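Local coordinates for protein CaaX farnesyltransferase beta subunit Ram1 (Aspergillus fumigatus, PDB 4L9P) that probably transfers, together with its alpha subunit, a farnesyl group from farnesyl diphosphate to the cysteine of C-terminal CaaX motifs, using a bound zinc ion, at residues H428-S431 and Y432-C435; R151-M154 and V155-L159; L281-F284 and T285-L288. All coordinates share one frame; numbering follows the deposited sequence.

Contact 1 of 3, residues H428-S431 and Y432-C435; sequences HPDS and YHTC. With ZN (zinc ion), chain J; EDO (1,2-ethanediol), chain M.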
# COMPACT_ATOMS: atom_id res chain seq x y z
N HIS B 428 8.58 17.39 -7.33
CA HIS B 428 7.71 18.47 -6.87
C HIS B 428 6.77 17.95 -5.77
O HIS B 428 6.43 16.76 -5.75
CB HIS B 428 6.82 18.92 -8.06
CG HIS B 428 7.59 19.47 -9.22
ND1 HIS B 428 7.00 19.78 -10.42
CD2 HIS B 428 8.92 19.71 -9.39
CE1 HIS B 428 7.91 20.26 -11.25
NE2 HIS B 428 9.08 20.24 -10.65
N PRO B 429 6.29 18.84 -4.89
CA PRO B 429 5.30 18.38 -3.92
C PRO B 429 3.96 18.13 -4.56
O PRO B 429 3.65 18.58 -5.67
CB PRO B 429 5.13 19.58 -2.98
CG PRO B 429 5.43 20.80 -3.89
CD PRO B 429 6.55 20.29 -4.81
N ASP B 430 3.14 17.40 -3.80
CA ASP B 430 1.73 17.31 -4.16
C ASP B 430 0.97 17.07 -2.86
O ASP B 430 1.56 16.80 -1.80
CB ASP B 430 1.49 16.21 -5.22
CG ASP B 430 1.96 14.84 -4.75
OD1 ASP B 430 1.51 14.36 -3.74
OD2 ASP B 430 2.74 14.21 -5.43
N SER B 431 -0.37 17.15 -2.90
CA SER B 431 -1.08 17.11 -1.63
C SER B 431 -1.16 15.69 -1.05
O SER B 431 -1.31 15.51 0.15
CB SER B 431 -2.45 17.76 -1.76
OG SER B 431 -3.28 17.04 -2.64
N TYR B 432 -1.01 14.67 -1.92
CA TYR B 432 -0.93 13.26 -1.46
C TYR B 432 0.34 13.09 -0.63
O TYR B 432 0.28 12.54 0.52
CB TYR B 432 -0.93 12.32 -2.69
CG TYR B 432 -0.45 10.93 -2.45
CD1 TYR B 432 -1.33 9.91 -2.02
CD2 TYR B 432 0.90 10.61 -2.62
CE1 TYR B 432 -0.86 8.62 -1.77
CE2 TYR B 432 1.37 9.32 -2.40
CZ TYR B 432 0.50 8.33 -1.97
OH TYR B 432 1.03 7.08 -1.71
N HIS B 433 1.50 13.51 -1.16
CA HIS B 433 2.75 13.41 -0.41
C HIS B 433 2.73 14.31 0.84
O HIS B 433 3.35 13.96 1.85
CB HIS B 433 3.95 13.65 -1.32
CG HIS B 433 4.24 12.42 -2.15
ND1 HIS B 433 3.83 12.30 -3.46
CD2 HIS B 433 4.82 11.26 -1.79
CE1 HIS B 433 4.14 11.06 -3.88
NE2 HIS B 433 4.73 10.41 -2.88
N THR B 434 2.07 15.44 0.76
CA THR B 434 1.98 16.34 1.91
C THR B 434 1.14 15.66 3.00
O THR B 434 1.58 15.57 4.18
CB THR B 434 1.32 17.68 1.49
OG1 THR B 434 2.13 18.29 0.50
CG2 THR B 434 1.20 18.61 2.70
N CYS B 435 -0.05 15.15 2.65
CA CYS B 435 -0.82 14.44 3.65
C CYS B 435 -0.05 13.29 4.33
O CYS B 435 -0.04 13.16 5.59
CB CYS B 435 -2.09 13.87 2.95
SG CYS B 435 -3.10 12.77 3.96
ZN ZN J . 5.01 8.40 -2.86
C1 EDO M . -3.21 17.39 -6.11
O1 EDO M . -3.20 16.21 -5.33
C2 EDO M . -1.89 18.01 -6.45
O2 EDO M . -1.27 18.39 -5.23
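One carboxylate, that of D430, both caps a helix and holds a zinc ligand, H433. Its OD1 takes the backbone N of H433 in a short, nearly straight bond of 2.7 Å (OD1 to N), the N-cap bond of helix 431-444. D430 OD2 receives H433 ND1 at 3.0 Å, on the syn side and somewhat out of the carboxylate plane, with the oxygen in the plane of the imidazole; ND1 also makes a weak bond to OD1. Aspartate is short enough to do both, and its chi1 of 58° tucks CG between backbone N and carbonyl carbon, bringing the carboxylate within reach of H433. With ND1 so engaged, the ring's rotation is fixed and H433 NE2 is turned to the zinc ion, 2.0 Å away. The carbonyl O of D430 is gripped twice, by T434 N at 2.9 Å and by T434 OG1 at 2.8 Å, the hydroxyl standing above the carbonyl plane and also bonded to L421 N. Y432 lays CD2 over one face of the imidazole, and its OH bonds W371 NE1. This carboxylate–histidine–zinc arrangement, a second-shell aspartate orienting a first-shell ligand, is common at zinc sites; here D365, C367 and the bound peptide complete the coordination.

Contact 2 of 3, residues R151-M154 and V155-L159; sequences RPWM and VYWAL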
# COMPACT_ATOMS: atom_id res chain seq x y z
N ARG B 151 -10.81 13.38 -7.47
CA ARG B 151 -11.24 14.60 -6.79
C ARG B 151 -11.58 14.34 -5.31
O ARG B 151 -11.20 15.11 -4.46
CB ARG B 151 -12.33 15.33 -7.54
CG ARG B 151 -11.71 16.09 -8.74
CD ARG B 151 -12.75 16.93 -9.48
NE ARG B 151 -13.38 17.87 -8.54
CZ ARG B 151 -14.68 17.96 -8.29
NH1 ARG B 151 -15.56 17.23 -8.98
NH2 ARG B 151 -15.09 18.86 -7.39
N PRO B 152 -12.26 13.23 -4.99
CA PRO B 152 -12.50 13.02 -3.53
C PRO B 152 -11.23 12.83 -2.75
O PRO B 152 -11.16 13.33 -1.59
CB PRO B 152 -13.40 11.78 -3.49
CG PRO B 152 -14.15 11.87 -4.85
CD PRO B 152 -13.07 12.33 -5.84
N TRP B 153 -10.25 12.14 -3.35
CA TRP B 153 -8.95 12.06 -2.70
C TRP B 153 -8.34 13.43 -2.44
O TRP B 153 -7.73 13.67 -1.38
CB TRP B 153 -7.94 11.27 -3.51
CG TRP B 153 -8.04 9.79 -3.41
CD1 TRP B 153 -8.17 8.92 -4.46
CD2 TRP B 153 -7.86 8.99 -2.24
NE1 TRP B 153 -8.12 7.63 -3.99
CE2 TRP B 153 -7.94 7.64 -2.63
CE3 TRP B 153 -7.61 9.28 -0.89
CZ2 TRP B 153 -7.79 6.58 -1.75
CZ3 TRP B 153 -7.47 8.19 0.01
CH2 TRP B 153 -7.55 6.88 -0.44
N MET B 154 -8.42 14.35 -3.41
CA MET B 154 -7.78 15.68 -3.21
C MET B 154 -8.44 16.44 -2.05
O MET B 154 -7.77 17.21 -1.34
CB MET B 154 -7.84 16.51 -4.50
CG MET B 154 -7.22 15.72 -5.66
SD MET B 154 -7.61 16.36 -7.28
CE MET B 154 -6.76 17.80 -6.93
N VAL B 155 -9.74 16.20 -1.86
CA VAL B 155 -10.42 16.80 -0.68
C VAL B 155 -9.90 16.15 0.61
O VAL B 155 -9.49 16.86 1.54
CB VAL B 155 -11.96 16.62 -0.78
CG1 VAL B 155 -12.60 17.14 0.53
CG2 VAL B 155 -12.49 17.39 -2.00
N TYR B 156 -9.84 14.83 0.64
CA TYR B 156 -9.35 14.13 1.81
C TYR B 156 -7.91 14.51 2.15
O TYR B 156 -7.62 14.78 3.32
CB TYR B 156 -9.48 12.61 1.61
CG TYR B 156 -8.69 11.87 2.67
CD1 TYR B 156 -9.12 11.79 4.04
CD2 TYR B 156 -7.47 11.27 2.32
CE1 TYR B 156 -8.29 11.15 5.01
CE2 TYR B 156 -6.65 10.63 3.28
CZ TYR B 156 -7.10 10.56 4.61
OH TYR B 156 -6.31 9.93 5.54
N TRP B 157 -7.00 14.46 1.18
CA TRP B 157 -5.58 14.71 1.50
C TRP B 157 -5.41 16.10 2.08
O TRP B 157 -4.61 16.32 3.04
CB TRP B 157 -4.70 14.63 0.22
CG TRP B 157 -4.67 13.21 -0.34
CD1 TRP B 157 -4.63 12.04 0.38
CD2 TRP B 157 -4.59 12.85 -1.71
NE1 TRP B 157 -4.61 10.97 -0.50
CE2 TRP B 157 -4.59 11.44 -1.78
CE3 TRP B 157 -4.57 13.60 -2.92
CZ2 TRP B 157 -4.56 10.75 -3.00
CZ3 TRP B 157 -4.54 12.90 -4.14
CH2 TRP B 157 -4.53 11.49 -4.15
N ALA B 158 -6.10 17.09 1.51
CA ALA B 158 -5.97 18.48 2.01
C ALA B 158 -6.61 18.59 3.40
O ALA B 158 -5.99 19.20 4.30
CB ALA B 158 -6.62 19.45 1.02
N LEU B 159 -7.82 18.05 3.62
CA LEU B 159 -8.41 18.18 4.97
C LEU B 159 -7.55 17.45 6.01
O LEU B 159 -7.39 17.96 7.13
CB LEU B 159 -9.82 17.60 4.99
CG LEU B 159 -10.84 18.40 4.18
CD1 LEU B 159 -12.15 17.61 4.12
CD2 LEU B 159 -11.03 19.83 4.82
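W153 packs its CB and indole on one face of W157, a helical turn further along, and its side chain can be traced outward over that second indole. The CB of W153 sits over the face of the six-membered ring of W157, 3.5 Å from the centroid, in a CH-pi contact. CG comes next, 3.6 Å from W157 CZ2, and CD2 follows over the same side at a slightly greater distance. Farther out, W153 CE3 meets W157 NE1 at 3.5 Å and, at the ring edge, Y156 CD2 at 3.8 Å; CZ3 stays near both. The two indole planes are nearly parallel, 9° apart, yet displaced so far that little of one lies over the other, whereas the phenol of Y156 is turned 65° to W153. A chi1 of -80° puts W153 CG anti to the carbonyl carbon and beside its own backbone N, with CB left over the W157 ring. Over the same face of W157, close to its CG and CD2, lies W153 O, which also accepts W157 N at 2.8 Å. R151 NE and NH2 hydrogen-bond the carbonyl oxygens of A45 and L44 of the alpha subunit, and Y156 OH reaches V499 O. Large, flat, weakly polar rings suit this place: the chemistry is dispersion and CH-pi contact, consistent with an apolar pocket wall, where W153 touches the isoprenoid analogue and packs on an apolar side chain of the bound peptide.

Contact 3 of 3, residues L281-F284 and T285-L288; sequences LETF and TDGL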
# COMPACT_ATOMS: atom_id res chain seq x y z
N LEU B 281 -21.02 -17.36 1.17
CA LEU B 281 -20.63 -16.30 2.11
C LEU B 281 -21.90 -15.60 2.67
O LEU B 281 -22.91 -15.46 1.96
CB LEU B 281 -19.77 -15.28 1.39
CG LEU B 281 -18.51 -15.91 0.78
CD1 LEU B 281 -17.70 -14.82 0.14
CD2 LEU B 281 -17.63 -16.60 1.82
N GLU B 282 -21.87 -15.21 3.93
CA GLU B 282 -23.06 -14.60 4.55
C GLU B 282 -22.82 -13.17 5.00
O GLU B 282 -23.79 -12.41 5.06
CB GLU B 282 -23.49 -15.42 5.79
CG GLU B 282 -24.02 -16.80 5.47
CD GLU B 282 -24.39 -17.52 6.74
OE1 GLU B 282 -23.46 -18.08 7.37
OE2 GLU B 282 -25.59 -17.49 7.14
N THR B 283 -21.56 -12.80 5.33
CA THR B 283 -21.31 -11.48 5.86
C THR B 283 -20.14 -10.85 5.12
O THR B 283 -19.43 -11.52 4.35
CB THR B 283 -20.88 -11.54 7.33
OG1 THR B 283 -19.58 -12.13 7.42
CG2 THR B 283 -21.90 -12.37 8.23
N PHE B 284 -19.99 -9.57 5.36
CA PHE B 284 -18.90 -8.82 4.68
C PHE B 284 -17.53 -9.35 5.07
O PHE B 284 -16.57 -9.20 4.28
CB PHE B 284 -18.99 -7.34 5.03
CG PHE B 284 -19.99 -6.60 4.18
CD1 PHE B 284 -21.35 -6.57 4.50
CD2 PHE B 284 -19.59 -6.00 2.99
CE1 PHE B 284 -22.27 -5.89 3.67
CE2 PHE B 284 -20.50 -5.32 2.20
CZ PHE B 284 -21.84 -5.27 2.51
N THR B 285 -17.41 -9.97 6.24
CA THR B 285 -16.08 -10.40 6.73
C THR B 285 -15.82 -11.89 6.47
O THR B 285 -14.73 -12.38 6.69
CB THR B 285 -15.91 -10.05 8.22
OG1 THR B 285 -16.94 -10.73 8.97
CG2 THR B 285 -15.96 -8.53 8.44
N ASP B 286 -16.83 -12.62 5.99
CA ASP B 286 -16.65 -14.06 5.71
C ASP B 286 -15.60 -14.26 4.65
O ASP B 286 -15.68 -13.68 3.57
CB ASP B 286 -17.97 -14.62 5.24
CG ASP B 286 -18.85 -15.11 6.35
OD1 ASP B 286 -18.38 -15.26 7.48
OD2 ASP B 286 -20.04 -15.39 6.03
N GLY B 287 -14.57 -15.06 4.96
CA GLY B 287 -13.52 -15.40 4.01
C GLY B 287 -12.49 -14.28 3.91
O GLY B 287 -11.48 -14.44 3.19
N LEU B 288 -12.70 -13.16 4.60
CA LEU B 288 -11.81 -11.98 4.43
C LEU B 288 -10.41 -12.12 5.07
O LEU B 288 -9.42 -11.94 4.39
CB LEU B 288 -12.50 -10.72 4.96
CG LEU B 288 -11.67 -9.42 4.86
CD1 LEU B 288 -11.20 -9.15 3.40
CD2 LEU B 288 -12.55 -8.30 5.37
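With chi1 at -89°, D286 sets its CG beside its own backbone N, swinging the carboxylate back toward the preceding residues, while T283, at chi1 69°, holds OG1 between its backbone N and carbonyl carbon, facing the same turn. The two side chains meet at about a right angle, T283 OG1 lying 3.2 Å from D286 CG. D286 OD2 collects two consecutive backbone N-H groups: E282 N, at 2.8 Å, uses the anti lone pair, and T283 N, at 3.1 Å, comes from well above the carboxylate plane. Aspartate suits the place because one short arm carries an acceptor back to amides four and three residues earlier. T283 OG1 faces the other way along the chain and accepts T285 N at 3.3 Å in an ST turn, with a weak bond from D286 N as well.

These bonds surround a type I beta turn from T283 to D286, closed by D286 N to T283 O at 3.3 Å, the donor standing well above the carbonyl plane. A type II turn from T285 to L288 overlaps it, closed by L288 N to T285 O at 3.0 Å. G287 fits its third position, where phi is positive (80°), and is also the N-cap residue of helix 288-293. The pair of turns thus leads the loop after helix 251-263 into the next helix of the alpha-alpha toroid.

L281 runs antiparallel to the D286 side chain, its CD2 4.0 Å from D286 CB. The F284 ring packs against W228, H261 and M258, a buried place that suits a large aromatic, while K235 NZ bonds the carbonyl oxygens of both F284 and D286. E282 OE1 lies 4.6 Å from D286 OD2, a like-charge proximity that the two N-H bonds to OD2 probably offset.

In the fold
Contacts 1 and 2 are neighbours, their centres 11 Å apart, and they touch directly: Y432 CD1 lies 3.5 Å from W157 CZ2 in an edge-to-face ring pair, and C435 CB is 3.5 Å from W157 O. Helices 431-444 and 151-164 thus pack together, so that the zinc ligand H433 and the pocket residues Y432 and W153 border one active site; both aromatic residues touch the bound isoprenoid analogue and the peptide. Contact 3 stands apart, its nearest atoms about 17 Å from contact 2 and about 21 Å from contact 1, and it lies across the chain's centre from contact 1, with the side chain of L288 about 14 Å from the analogue.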